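PDB 2WQF: copper induced nitroreductase D from Lactococcus lactis, which binds FMN and probably acts as a flavin-dependent oxidoreductase on nitro compounds, with a part in defence against oxidative stress. Local coordinates for residues I27-E32 / W138-E143; K58-I63 / F96-F101; E62-E67 / Q151-L156; D90-A95 / G147-H152. All coordinates share one frame; numbering follows the deposited sequence. Where two conformers were deposited one is given.

Interaction 1 (I27-E32 / W138-E143). With FMN (flavin mononucleotide), chain B.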
# COMPACT_ATOMS: atom_id res chain seq x y z
N ILE A 27 -16.70 -5.46 -10.90
CA ILE A 27 -16.25 -6.60 -10.12
C ILE A 27 -14.96 -7.18 -10.73
O ILE A 27 -14.02 -7.50 -10.00
CB ILE A 27 -17.31 -7.73 -10.08
CG1 ILE A 27 -18.59 -7.25 -9.38
CG2 ILE A 27 -16.75 -8.97 -9.41
CD1 ILE A 27 -18.37 -6.72 -8.09
N GLU A 28 -14.92 -7.29 -12.06
CA GLU A 28 -13.75 -7.79 -12.76
C GLU A 28 -12.53 -6.93 -12.47
O GLU A 28 -11.42 -7.44 -12.26
CB GLU A 28 -14.01 -7.82 -14.27
CG GLU A 28 -14.97 -8.90 -14.70
CD GLU A 28 -15.31 -8.83 -16.19
OE1 GLU A 28 -14.69 -8.02 -16.92
OE2 GLU A 28 -16.19 -9.59 -16.62
N THR A 29 -12.74 -5.62 -12.47
CA THR A 29 -11.65 -4.69 -12.26
C THR A 29 -11.13 -4.75 -10.83
O THR A 29 -9.92 -4.66 -10.59
CB THR A 29 -12.08 -3.27 -12.61
OG1 THR A 29 -12.50 -3.27 -13.98
CG2 THR A 29 -10.94 -2.34 -12.52
N ILE A 30 -12.04 -4.87 -9.87
CA ILE A 30 -11.65 -5.02 -8.48
C ILE A 30 -10.75 -6.23 -8.33
O ILE A 30 -9.71 -6.17 -7.69
CB ILE A 30 -12.89 -5.12 -7.55
CG1 ILE A 30 -13.66 -3.79 -7.51
CG2 ILE A 30 -12.47 -5.50 -6.15
CD1 ILE A 30 -15.08 -3.95 -6.94
N LYS A 31 -11.18 -7.37 -8.87
CA LYS A 31 -10.44 -8.61 -8.76
C LYS A 31 -9.05 -8.46 -9.41
O LYS A 31 -8.05 -8.89 -8.85
CB LYS A 31 -11.19 -9.77 -9.39
CG LYS A 31 -12.43 -10.21 -8.62
CD LYS A 31 -13.14 -11.33 -9.42
CE LYS A 31 -14.31 -11.90 -8.70
NZ LYS A 31 -15.06 -12.86 -9.57
N GLU A 32 -8.99 -7.86 -10.60
CA GLU A 32 -7.71 -7.69 -11.27
C GLU A 32 -6.76 -6.81 -10.47
O GLU A 32 -5.56 -7.09 -10.42
CB GLU A 32 -7.88 -7.14 -12.68
CG GLU A 32 -8.51 -8.13 -13.66
CD GLU A 32 -8.60 -7.57 -15.05
OE1 GLU A 32 -8.92 -6.37 -15.21
OE2 GLU A 32 -8.35 -8.32 -16.00
N TRP A 138 -8.91 1.17 -5.39
CA TRP A 138 -9.44 2.53 -5.37
C TRP A 138 -9.11 3.25 -6.69
O TRP A 138 -9.96 3.89 -7.30
CB TRP A 138 -8.81 3.25 -4.17
CG TRP A 138 -9.42 4.53 -3.70
CD1 TRP A 138 -10.34 5.32 -4.34
CD2 TRP A 138 -9.10 5.20 -2.48
NE1 TRP A 138 -10.64 6.43 -3.55
CE2 TRP A 138 -9.89 6.36 -2.41
CE3 TRP A 138 -8.25 4.90 -1.41
CZ2 TRP A 138 -9.82 7.24 -1.33
CZ3 TRP A 138 -8.18 5.78 -0.34
CH2 TRP A 138 -8.97 6.93 -0.31
N THR A 139 -7.85 3.15 -7.09
CA THR A 139 -7.41 3.79 -8.30
C THR A 139 -8.03 3.15 -9.54
O THR A 139 -8.41 3.84 -10.49
CB THR A 139 -5.85 3.79 -8.41
OG1 THR A 139 -5.30 4.38 -7.23
CG2 THR A 139 -5.41 4.55 -9.63
N ALA A 140 -8.16 1.82 -9.53
CA ALA A 140 -8.79 1.13 -10.65
C ALA A 140 -10.26 1.59 -10.83
O ALA A 140 -10.75 1.79 -11.95
CB ALA A 140 -8.69 -0.39 -10.48
N LEU A 141 -10.96 1.75 -9.72
CA LEU A 141 -12.34 2.24 -9.74
C LEU A 141 -12.38 3.67 -10.29
O LEU A 141 -13.27 4.00 -11.09
CB LEU A 141 -12.93 2.18 -8.34
CG LEU A 141 -13.23 0.80 -7.76
CD1 LEU A 141 -13.64 0.91 -6.30
CD2 LEU A 141 -14.29 0.09 -8.56
N ALA A 142 -11.43 4.51 -9.90
CA ALA A 142 -11.40 5.88 -10.40
C ALA A 142 -11.22 5.88 -11.92
O ALA A 142 -11.77 6.73 -12.61
CB ALA A 142 -10.30 6.69 -9.71
N GLU A 143 -10.45 4.92 -12.44
CA GLU A 143 -10.26 4.84 -13.88
C GLU A 143 -11.55 4.47 -14.62
O GLU A 143 -11.72 4.83 -15.79
CB GLU A 143 -9.11 3.89 -14.23
CG GLU A 143 -7.75 4.46 -13.86
CD GLU A 143 -7.32 5.61 -14.78
OE1 GLU A 143 -6.80 5.34 -15.90
OE2 GLU A 143 -7.50 6.78 -14.36
N1 FMN B . -10.75 8.85 4.90
C2 FMN B . -11.98 8.75 5.69
O2 FMN B . -12.94 9.44 5.40
N3 FMN B . -12.00 7.89 6.83
C4 FMN B . -10.91 7.12 7.21
O4 FMN B . -11.02 6.34 8.12
C4A FMN B . -9.67 7.23 6.43
N5 FMN B . -8.59 6.59 6.73
C5A FMN B . -7.52 6.47 5.69
C6 FMN B . -6.45 5.43 5.88
C7 FMN B . -5.52 5.22 4.96
C7M FMN B . -4.45 4.19 5.22
C8 FMN B . -5.55 6.05 3.69
C8M FMN B . -4.53 5.78 2.60
C9 FMN B . -6.48 7.00 3.52
C9A FMN B . -7.54 7.23 4.56
N10 FMN B . -8.54 8.24 4.44
C10 FMN B . -9.68 8.14 5.25
C1' FMN B . -8.58 9.13 3.29
C2' FMN B . -7.45 10.16 3.38
O2' FMN B . -7.78 11.12 4.35
C3' FMN B . -7.27 10.77 1.99
O3' FMN B . -6.77 9.72 1.18
C4' FMN B . -6.24 11.91 2.02
O4' FMN B . -6.77 13.03 2.72
C5' FMN B . -5.82 12.35 0.61
O5' FMN B . -6.98 12.75 -0.10
P FMN B . -7.39 11.99 -1.49
O1P FMN B . -6.23 11.99 -2.41
O2P FMN B . -7.81 10.51 -1.12
O3P FMN B . -8.62 12.80 -2.06

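Interaction 2 (K58-I63 / F96-F101)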
# COMPACT_ATOMS: atom_id res chain seq x y z
N LYS A 58 -27.89 -3.34 3.90
CA LYS A 58 -27.85 -4.08 5.16
C LYS A 58 -26.63 -3.73 5.99
O LYS A 58 -26.71 -3.56 7.21
CB LYS A 58 -27.90 -5.59 4.91
CG LYS A 58 -27.84 -6.45 6.15
CD LYS A 58 -28.41 -7.84 5.87
CE LYS A 58 -28.90 -8.54 7.13
NZ LYS A 58 -29.63 -9.82 6.84
N LEU A 59 -25.47 -3.63 5.35
CA LEU A 59 -24.24 -3.29 6.06
C LEU A 59 -24.43 -1.99 6.83
O LEU A 59 -24.15 -1.93 8.03
CB LEU A 59 -23.07 -3.13 5.10
CG LEU A 59 -21.79 -2.59 5.76
CD1 LEU A 59 -21.25 -3.58 6.78
CD2 LEU A 59 -20.74 -2.31 4.72
N TRP A 60 -24.90 -0.96 6.16
CA TRP A 60 -24.96 0.36 6.79
C TRP A 60 -26.14 0.51 7.76
O TRP A 60 -25.98 1.07 8.86
CB TRP A 60 -24.89 1.46 5.72
CG TRP A 60 -23.55 1.40 5.06
CD1 TRP A 60 -23.24 0.79 3.87
CD2 TRP A 60 -22.30 1.90 5.59
NE1 TRP A 60 -21.89 0.89 3.64
CE2 TRP A 60 -21.29 1.55 4.68
CE3 TRP A 60 -21.95 2.58 6.76
CZ2 TRP A 60 -19.96 1.88 4.88
CZ3 TRP A 60 -20.63 2.91 6.95
CH2 TRP A 60 -19.65 2.57 6.01
N ASP A 61 -27.30 -0.01 7.40
CA ASP A 61 -28.48 0.20 8.22
C ASP A 61 -28.55 -0.75 9.40
O ASP A 61 -28.98 -0.37 10.48
CB ASP A 61 -29.75 -0.01 7.40
CG ASP A 61 -30.15 1.23 6.62
OD1 ASP A 61 -29.67 2.34 6.92
OD2 ASP A 61 -30.96 1.06 5.70
N GLU A 62 -28.12 -2.00 9.18
CA GLU A 62 -28.36 -3.06 10.14
C GLU A 62 -27.12 -3.44 10.91
O GLU A 62 -27.21 -4.09 11.96
CB GLU A 62 -28.92 -4.28 9.42
CG GLU A 62 -30.26 -4.01 8.73
CD GLU A 62 -30.96 -5.28 8.31
OE1 GLU A 62 -30.89 -6.28 9.06
OE2 GLU A 62 -31.60 -5.28 7.24
N ILE A 63 -25.95 -3.02 10.43
CA ILE A 63 -24.70 -3.30 11.15
C ILE A 63 -23.98 -2.04 11.60
O ILE A 63 -23.79 -1.84 12.80
CB ILE A 63 -23.76 -4.22 10.32
CG1 ILE A 63 -24.43 -5.57 10.10
CG2 ILE A 63 -22.40 -4.39 10.99
CD1 ILE A 63 -23.65 -6.55 9.21
N PHE A 96 -23.08 2.90 -4.24
CA PHE A 96 -23.44 1.64 -4.93
C PHE A 96 -23.02 0.41 -4.14
O PHE A 96 -23.71 -0.61 -4.13
CB PHE A 96 -22.77 1.60 -6.31
CG PHE A 96 -23.17 0.42 -7.14
CD1 PHE A 96 -24.38 0.41 -7.81
CD2 PHE A 96 -22.32 -0.65 -7.29
CE1 PHE A 96 -24.76 -0.66 -8.59
CE2 PHE A 96 -22.69 -1.73 -8.06
CZ PHE A 96 -23.91 -1.72 -8.72
N GLY A 97 -21.87 0.48 -3.47
CA GLY A 97 -21.38 -0.68 -2.76
C GLY A 97 -20.27 -0.36 -1.79
O GLY A 97 -19.81 0.78 -1.69
N THR A 98 -19.82 -1.41 -1.10
CA THR A 98 -18.73 -1.32 -0.12
C THR A 98 -17.84 -2.55 -0.33
O THR A 98 -18.31 -3.68 -0.39
CB THR A 98 -19.21 -1.25 1.35
OG1 THR A 98 -20.10 -0.14 1.50
CG2 THR A 98 -18.06 -1.03 2.29
N ILE A 99 -16.54 -2.31 -0.44
CA ILE A 99 -15.56 -3.38 -0.52
C ILE A 99 -14.85 -3.47 0.83
O ILE A 99 -14.14 -2.54 1.22
CB ILE A 99 -14.55 -3.14 -1.63
CG1 ILE A 99 -15.25 -2.92 -2.98
CG2 ILE A 99 -13.50 -4.28 -1.70
CD1 ILE A 99 -14.40 -2.14 -3.99
N LEU A 100 -15.06 -4.57 1.54
CA LEU A 100 -14.41 -4.80 2.83
C LEU A 100 -13.15 -5.61 2.62
O LEU A 100 -13.17 -6.69 2.04
CB LEU A 100 -15.35 -5.50 3.81
CG LEU A 100 -16.60 -4.66 4.19
CD1 LEU A 100 -17.72 -4.86 3.19
CD2 LEU A 100 -17.08 -5.03 5.59
N PHE A 101 -12.04 -5.00 3.02
CA PHE A 101 -10.71 -5.58 2.92
C PHE A 101 -10.29 -6.23 4.20
O PHE A 101 -10.34 -5.59 5.24
CB PHE A 101 -9.71 -4.48 2.56
CG PHE A 101 -9.83 -3.97 1.14
CD1 PHE A 101 -9.14 -4.58 0.09
CD2 PHE A 101 -10.67 -2.90 0.86
CE1 PHE A 101 -9.26 -4.09 -1.19
CE2 PHE A 101 -10.77 -2.40 -0.41
CZ PHE A 101 -10.08 -3.00 -1.44

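Interaction 3 (E62-E67 / Q151-L156). With FMN (flavin mononucleotide), chain B.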
# COMPACT_ATOMS: atom_id res chain seq x y z
N GLU A 62 -28.12 -2.00 9.18
CA GLU A 62 -28.36 -3.06 10.14
C GLU A 62 -27.12 -3.44 10.91
O GLU A 62 -27.21 -4.09 11.96
CB GLU A 62 -28.92 -4.28 9.42
CG GLU A 62 -30.26 -4.01 8.73
CD GLU A 62 -30.96 -5.28 8.31
OE1 GLU A 62 -30.89 -6.28 9.06
OE2 GLU A 62 -31.60 -5.28 7.24
N ILE A 63 -25.95 -3.02 10.43
CA ILE A 63 -24.70 -3.30 11.15
C ILE A 63 -23.98 -2.04 11.60
O ILE A 63 -23.79 -1.84 12.80
CB ILE A 63 -23.76 -4.22 10.32
CG1 ILE A 63 -24.43 -5.57 10.10
CG2 ILE A 63 -22.40 -4.39 10.99
CD1 ILE A 63 -23.65 -6.55 9.21
N VAL A 64 -23.58 -1.17 10.70
CA VAL A 64 -22.74 -0.05 11.12
C VAL A 64 -23.50 0.91 12.05
O VAL A 64 -23.00 1.27 13.11
CB VAL A 64 -22.15 0.72 9.94
CG1 VAL A 64 -21.27 1.84 10.46
CG2 VAL A 64 -21.34 -0.20 9.04
N ALA A 65 -24.70 1.32 11.65
CA ALA A 65 -25.47 2.27 12.45
C ALA A 65 -25.74 1.77 13.88
O ALA A 65 -25.43 2.46 14.85
CB ALA A 65 -26.79 2.62 11.73
N PRO A 66 -26.29 0.55 14.02
CA PRO A 66 -26.52 0.06 15.39
C PRO A 66 -25.24 -0.14 16.21
O PRO A 66 -25.25 0.16 17.40
CB PRO A 66 -27.24 -1.28 15.17
CG PRO A 66 -27.80 -1.20 13.79
CD PRO A 66 -26.86 -0.36 13.01
N GLU A 67 -24.17 -0.64 15.60
CA GLU A 67 -22.92 -0.85 16.32
C GLU A 67 -22.32 0.47 16.78
O GLU A 67 -21.77 0.56 17.89
CB GLU A 67 -21.91 -1.61 15.45
CG GLU A 67 -22.28 -3.07 15.17
CD GLU A 67 -21.99 -3.99 16.34
OE1 GLU A 67 -21.54 -3.48 17.39
OE2 GLU A 67 -22.21 -5.21 16.21
N GLN A 151 -13.07 3.97 4.71
CA GLN A 151 -13.51 4.07 6.08
C GLN A 151 -12.93 2.96 6.94
O GLN A 151 -12.45 1.93 6.44
CB GLN A 151 -15.04 4.03 6.16
CG GLN A 151 -15.74 5.14 5.41
CD GLN A 151 -15.18 6.50 5.75
OE1 GLN A 151 -14.94 6.80 6.91
NE2 GLN A 151 -14.92 7.31 4.73
N HIS A 152 -13.00 3.19 8.25
CA HIS A 152 -12.47 2.29 9.26
C HIS A 152 -13.42 2.14 10.45
O HIS A 152 -13.23 2.73 11.50
CB HIS A 152 -11.08 2.76 9.69
CG HIS A 152 -10.09 2.72 8.57
ND1 HIS A 152 -9.85 3.80 7.75
CD2 HIS A 152 -9.35 1.70 8.07
CE1 HIS A 152 -8.97 3.47 6.83
NE2 HIS A 152 -8.66 2.18 6.99
N TYR A 153 -14.45 1.32 10.25
CA TYR A 153 -15.39 0.98 11.32
C TYR A 153 -15.03 -0.37 11.94
O TYR A 153 -15.76 -0.88 12.79
CB TYR A 153 -16.82 1.00 10.78
CG TYR A 153 -17.28 2.41 10.51
CD1 TYR A 153 -17.59 3.27 11.56
CD2 TYR A 153 -17.35 2.90 9.22
CE1 TYR A 153 -17.99 4.56 11.33
CE2 TYR A 153 -17.76 4.20 8.97
CZ TYR A 153 -18.07 5.03 10.03
OH TYR A 153 -18.47 6.32 9.78
N ASN A 154 -13.90 -0.94 11.52
CA ASN A 154 -13.24 -2.02 12.24
C ASN A 154 -12.56 -1.42 13.48
O ASN A 154 -12.05 -0.28 13.40
CB ASN A 154 -12.20 -2.70 11.34
CG ASN A 154 -11.26 -1.70 10.69
OD1 ASN A 154 -11.67 -0.93 9.83
ND2 ASN A 154 -10.02 -1.66 11.15
N PRO A 155 -12.53 -2.16 14.62
CA PRO A 155 -13.05 -3.52 14.80
C PRO A 155 -14.51 -3.60 15.22
O PRO A 155 -14.98 -4.68 15.49
CB PRO A 155 -12.20 -4.08 15.95
CG PRO A 155 -11.44 -2.94 16.51
CD PRO A 155 -11.88 -1.68 15.85
N LEU A 156 -15.21 -2.47 15.28
CA LEU A 156 -16.56 -2.41 15.83
C LEU A 156 -17.52 -3.35 15.12
O LEU A 156 -18.34 -4.01 15.76
CB LEU A 156 -17.09 -0.97 15.75
CG LEU A 156 -16.76 -0.03 16.91
CD1 LEU A 156 -15.26 0.00 17.21
CD2 LEU A 156 -17.29 1.36 16.60
N1 FMN B . -10.75 8.85 4.90
C2 FMN B . -11.98 8.75 5.69
O2 FMN B . -12.94 9.44 5.40
N3 FMN B . -12.00 7.89 6.83
C4 FMN B . -10.91 7.12 7.21
O4 FMN B . -11.02 6.34 8.12
C4A FMN B . -9.67 7.23 6.43
N5 FMN B . -8.59 6.59 6.73
C5A FMN B . -7.52 6.47 5.69
C6 FMN B . -6.45 5.43 5.88
C7 FMN B . -5.52 5.22 4.96
C7M FMN B . -4.45 4.19 5.22
C8 FMN B . -5.55 6.05 3.69
C8M FMN B . -4.53 5.78 2.60
C9 FMN B . -6.48 7.00 3.52
C9A FMN B . -7.54 7.23 4.56
N10 FMN B . -8.54 8.24 4.44
C10 FMN B . -9.68 8.14 5.25
C1' FMN B . -8.58 9.13 3.29
C2' FMN B . -7.45 10.16 3.38
O2' FMN B . -7.78 11.12 4.35
C3' FMN B . -7.27 10.77 1.99
O3' FMN B . -6.77 9.72 1.18
C4' FMN B . -6.24 11.91 2.02
O4' FMN B . -6.77 13.03 2.72
C5' FMN B . -5.82 12.35 0.61
O5' FMN B . -6.98 12.75 -0.10
P FMN B . -7.39 11.99 -1.49
O1P FMN B . -6.23 11.99 -2.41
O2P FMN B . -7.81 10.51 -1.12
O3P FMN B . -8.62 12.80 -2.06
O HOH W 1 -18.70 -4.25 18.38

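Interaction 4 (D90-A95 / G147-H152). With FMN (flavin mononucleotide), chain B.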
# COMPACT_ATOMS: atom_id res chain seq x y z
N ASP A 90 -25.74 7.86 6.15
CA ASP A 90 -26.62 7.83 4.99
C ASP A 90 -25.84 8.05 3.69
O ASP A 90 -26.20 7.50 2.66
CB ASP A 90 -27.72 8.88 5.10
CG ASP A 90 -28.64 8.63 6.29
OD1 ASP A 90 -29.21 7.52 6.38
OD2 ASP A 90 -28.79 9.54 7.12
N GLY A 91 -24.81 8.89 3.75
CA GLY A 91 -23.99 9.13 2.59
C GLY A 91 -23.21 7.88 2.19
O GLY A 91 -22.95 7.64 1.01
N PHE A 92 -22.82 7.07 3.17
CA PHE A 92 -22.12 5.83 2.85
C PHE A 92 -23.12 4.84 2.27
O PHE A 92 -22.84 4.20 1.26
CB PHE A 92 -21.41 5.25 4.08
CG PHE A 92 -20.35 6.13 4.62
CD1 PHE A 92 -19.45 6.75 3.78
CD2 PHE A 92 -20.23 6.32 5.99
CE1 PHE A 92 -18.45 7.56 4.29
CE2 PHE A 92 -19.24 7.13 6.51
CZ PHE A 92 -18.36 7.75 5.65
N LYS A 93 -24.30 4.73 2.88
CA LYS A 93 -25.35 3.84 2.37
C LYS A 93 -25.77 4.17 0.94
O LYS A 93 -25.99 3.27 0.14
CB LYS A 93 -26.59 3.88 3.28
CG LYS A 93 -27.68 2.92 2.83
CD LYS A 93 -28.91 2.94 3.74
CE LYS A 93 -30.16 2.76 2.91
NZ LYS A 93 -31.41 2.91 3.69
N ALA A 94 -25.88 5.47 0.64
CA ALA A 94 -26.31 5.93 -0.67
C ALA A 94 -25.40 5.49 -1.82
O ALA A 94 -25.81 5.53 -2.99
CB ALA A 94 -26.45 7.44 -0.66
N ALA A 95 -24.17 5.07 -1.51
CA ALA A 95 -23.23 4.60 -2.51
C ALA A 95 -23.72 3.29 -3.15
O ALA A 95 -24.62 2.64 -2.64
CB ALA A 95 -21.86 4.40 -1.87
N GLY A 147 -16.16 6.96 -8.03
CA GLY A 147 -15.47 7.50 -6.88
C GLY A 147 -15.52 6.54 -5.72
O GLY A 147 -16.29 5.57 -5.71
N ALA A 148 -14.71 6.81 -4.72
CA ALA A 148 -14.70 5.98 -3.52
C ALA A 148 -14.11 6.75 -2.36
O ALA A 148 -13.42 7.77 -2.54
CB ALA A 148 -13.88 4.68 -3.75
N ASN A 149 -14.37 6.25 -1.15
CA ASN A 149 -13.73 6.75 0.07
C ASN A 149 -13.47 5.56 1.00
O ASN A 149 -14.14 4.53 0.91
CB ASN A 149 -14.57 7.87 0.71
CG ASN A 149 -15.93 7.39 1.19
OD1 ASN A 149 -16.04 6.77 2.22
ND2 ASN A 149 -16.95 7.67 0.43
N LEU A 150 -12.44 5.69 1.82
CA LEU A 150 -11.97 4.60 2.65
C LEU A 150 -12.27 4.86 4.12
O LEU A 150 -11.80 5.83 4.71
CB LEU A 150 -10.45 4.43 2.45
CG LEU A 150 -9.81 3.26 3.20
CD1 LEU A 150 -10.33 1.94 2.69
CD2 LEU A 150 -8.30 3.33 3.10
N GLN A 151 -13.07 3.97 4.71
CA GLN A 151 -13.51 4.07 6.08
C GLN A 151 -12.93 2.96 6.94
O GLN A 151 -12.45 1.93 6.44
CB GLN A 151 -15.04 4.03 6.16
CG GLN A 151 -15.74 5.14 5.41
CD GLN A 151 -15.18 6.50 5.75
OE1 GLN A 151 -14.94 6.80 6.91
NE2 GLN A 151 -14.92 7.31 4.73
N HIS A 152 -13.00 3.19 8.25
CA HIS A 152 -12.47 2.29 9.26
C HIS A 152 -13.42 2.14 10.45
O HIS A 152 -13.23 2.73 11.50
CB HIS A 152 -11.08 2.76 9.69
CG HIS A 152 -10.09 2.72 8.57
ND1 HIS A 152 -9.85 3.80 7.75
CD2 HIS A 152 -9.35 1.70 8.07
CE1 HIS A 152 -8.97 3.47 6.83
NE2 HIS A 152 -8.66 2.18 6.99
N1 FMN B . -10.75 8.85 4.90
C2 FMN B . -11.98 8.75 5.69
O2 FMN B . -12.94 9.44 5.40
N3 FMN B . -12.00 7.89 6.83
C4 FMN B . -10.91 7.12 7.21
O4 FMN B . -11.02 6.34 8.12
C4A FMN B . -9.67 7.23 6.43
N5 FMN B . -8.59 6.59 6.73
C5A FMN B . -7.52 6.47 5.69
C6 FMN B . -6.45 5.43 5.88
C7 FMN B . -5.52 5.22 4.96
C7M FMN B . -4.45 4.19 5.22
C8 FMN B . -5.55 6.05 3.69
C8M FMN B . -4.53 5.78 2.60
C9 FMN B . -6.48 7.00 3.52
C9A FMN B . -7.54 7.23 4.56
N10 FMN B . -8.54 8.24 4.44
C10 FMN B . -9.68 8.14 5.25
C1' FMN B . -8.58 9.13 3.29
C2' FMN B . -7.45 10.16 3.38
O2' FMN B . -7.78 11.12 4.35
C3' FMN B . -7.27 10.77 1.99
O3' FMN B . -6.77 9.72 1.18
C4' FMN B . -6.24 11.91 2.02
O4' FMN B . -6.77 13.03 2.72
C5' FMN B . -5.82 12.35 0.61
O5' FMN B . -6.98 12.75 -0.10
P FMN B . -7.39 11.99 -1.49
O1P FMN B . -6.23 11.99 -2.41
O2P FMN B . -7.81 10.51 -1.12
O3P FMN B . -8.62 12.80 -2.06
O HOH W 2 -20.03 8.07 0.64

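Interaction 1 (I27-E32 / W138-E143)
T29 makes the closest approach to the helix of W138-E143: its methyl CG2 lies 3.6 Å from CB of A140, where the two backbones also come nearest, with 6.7 Å between the CA atoms of these two residues. CG2 is anti to the backbone N of T29 and faces A140, while OG1 (chi1 -58°) stays beside its backbone N and is hydrogen-bonded to O of K25 one turn earlier. One residue on, I30 meets L141 through a looser pair, CG1 of I30 to CD2 of L141 at 4.1 Å; the two branched chains cross obliquely. The small alanine lets the helices come close at T29, and I30 and L141 pack next to this pair. K31 and E32 are reached by F198 and I4 of the second subunit, whose F3 packs on A140. W138 leaves the second helix in another direction, its CZ2 3.8 Å from FMN O2P and its ring in a cation-pi contact with R10, so this helix joins the packing to the flavin pocket. The helix pair packs on the sheet: I30 rests on L48 and I50 of strand 46-52, L141 on L177 and F179 of strand 171-182, and both on I99 of strand 97-104.

Interaction 2 (K58-I63 / F96-F101)
W60 and T98 are joined by one nearly straight hydrogen bond: NE1 of W60 donates to OG1 of T98 over 3.0 Å at 166°, with the hydroxyl oxygen at the edge of the indole and almost exactly in its plane. OG1 of T98 has a second partner in OE1 of Q56, so this buried hydroxyl is gripped from two residues. Its conformation separates polar from apolar work: OG1 sits beside the backbone N, whereas CG2 is anti to it and meets CD2 of L59 at 3.8 Å. L59 extends with CG anti to its own backbone N (chi1 172°), which carries CD2 toward T98 and CD1 of L100, the latter 4.2 Å away. The same CD2 of L59 lies 3.5 Å above the plane of the W60 ring, toward its rim, and this methyl therefore packs on the indole and the strand together. The axis of segment 58-63, on helix 53-73, runs at 83° to that of segment 97-101, on strand 97-104. That strand pairs with strands 46-52 and 171-182; T98 and L100 face the helix, while I99 between them faces helix 121-143. V161 of helix 158-164 touches L59 and L100, and W60 also touches V178 and meets the F92 ring.

Interaction 3 (E62-E67 / Q151-L156)
V64 faces Y153 and E67 faces L156, with 7.4 Å between the CA atoms of V64 and Y153. The helical segment is irregular: a pi-type turn runs into a kink at P66, whose nitrogen has no hydrogen to give to the turn before. Opposite it is a loop without regular structure, with a cis peptide before P155. CG1 of V64, anti to its backbone N (chi1 -179°), sits over the middle of the Y153 ring in a CH-pi contact, 4.1 Å from the ring centroid and 12° off its normal. Nearer solvent, a water donates to OE1 of E67 at 3.1 Å and to O of L156 at 2.7 Å, bridging two acceptors that cannot bond each other directly. Where strand 146-151 gives way to the loop, Q151 and H152 hold the flavin: NE2 of Q151 donates to FMN O2 over 3.0 Å, its OE1 receives a weak bond from FMN N3, and ND1 of H152 donates to FMN O4 over 2.8 Å, almost straight at 176°. A leucine in place of Q151 would probably leave FMN N3 without this acceptor and O2 without this donor. W125 of the second subunit meets the H152 ring. Donors at both O2 and O4 are likely to draw electron density toward the pyrimidine end, which would favour a reduced flavin.

Interaction 4 (D90-A95 / G147-H152)
F92 lays its ring against Q151 and N149, and all three residues are buried. The apolar part is a CH-pi contact: CG of Q151 stands over one face of the F92 ring, 4.0 Å from its centroid and 26° off the normal, offset toward the rim. The amide follows closely, with CD of Q151 3.4 Å from CZ of F92. N149 approaches the same ring obliquely, its OD1 3.3 Å from CE1 of F92. Among polar contacts, NE2 of Q151 donates to OD1 of N149 over 2.8 Å, the donor tilted out of the asparagine's carbonyl plane. N149 reaches this place with CG in the crowded position between its backbone N and carbonyl carbon (chi1 64°). Since NE2 also donates to the flavin, N149 acts as a second-shell residue that fixes which way the Q151 amide is turned. A water links the segments further, giving to O of G91 at 3.0 Å and accepting from ND2 of N149, which also bonds the carbonyl of I13. An alanine at Q151 would probably open a gap against the F92 face and leave OD1 of N149 without this donor. L150 points away from the helix, its CD2 3.8 Å from FMN C7, while Q151, packed on F92, reaches the flavin's pyrimidine edge; both sides of the strand end thus line the FMN pocket of this nitroreductase-family fold.

How the interactions relate
From the N terminus, helix 23-35 opens the longest of these loops, closed by interaction 1 at helix 121-143. Interaction 2 lies wholly within that span, returning helix 53-73 to strand 97-104. Interaction 3 starts from the same helix, sharing E62 and I63 with interaction 2, but runs on to the loop after strand 146-151 and so crosses interaction 1. Interaction 4 crosses both 1 and 2, and ends with interaction 3 on Q151 and H152. Strand 97-104 is common ground for interactions 1 and 2 through I99. The D61-K93 salt bridge ties 2 to 4, and Y153 meets both W60 and F92. Interactions 1, 3 and 4 all reach the FMN.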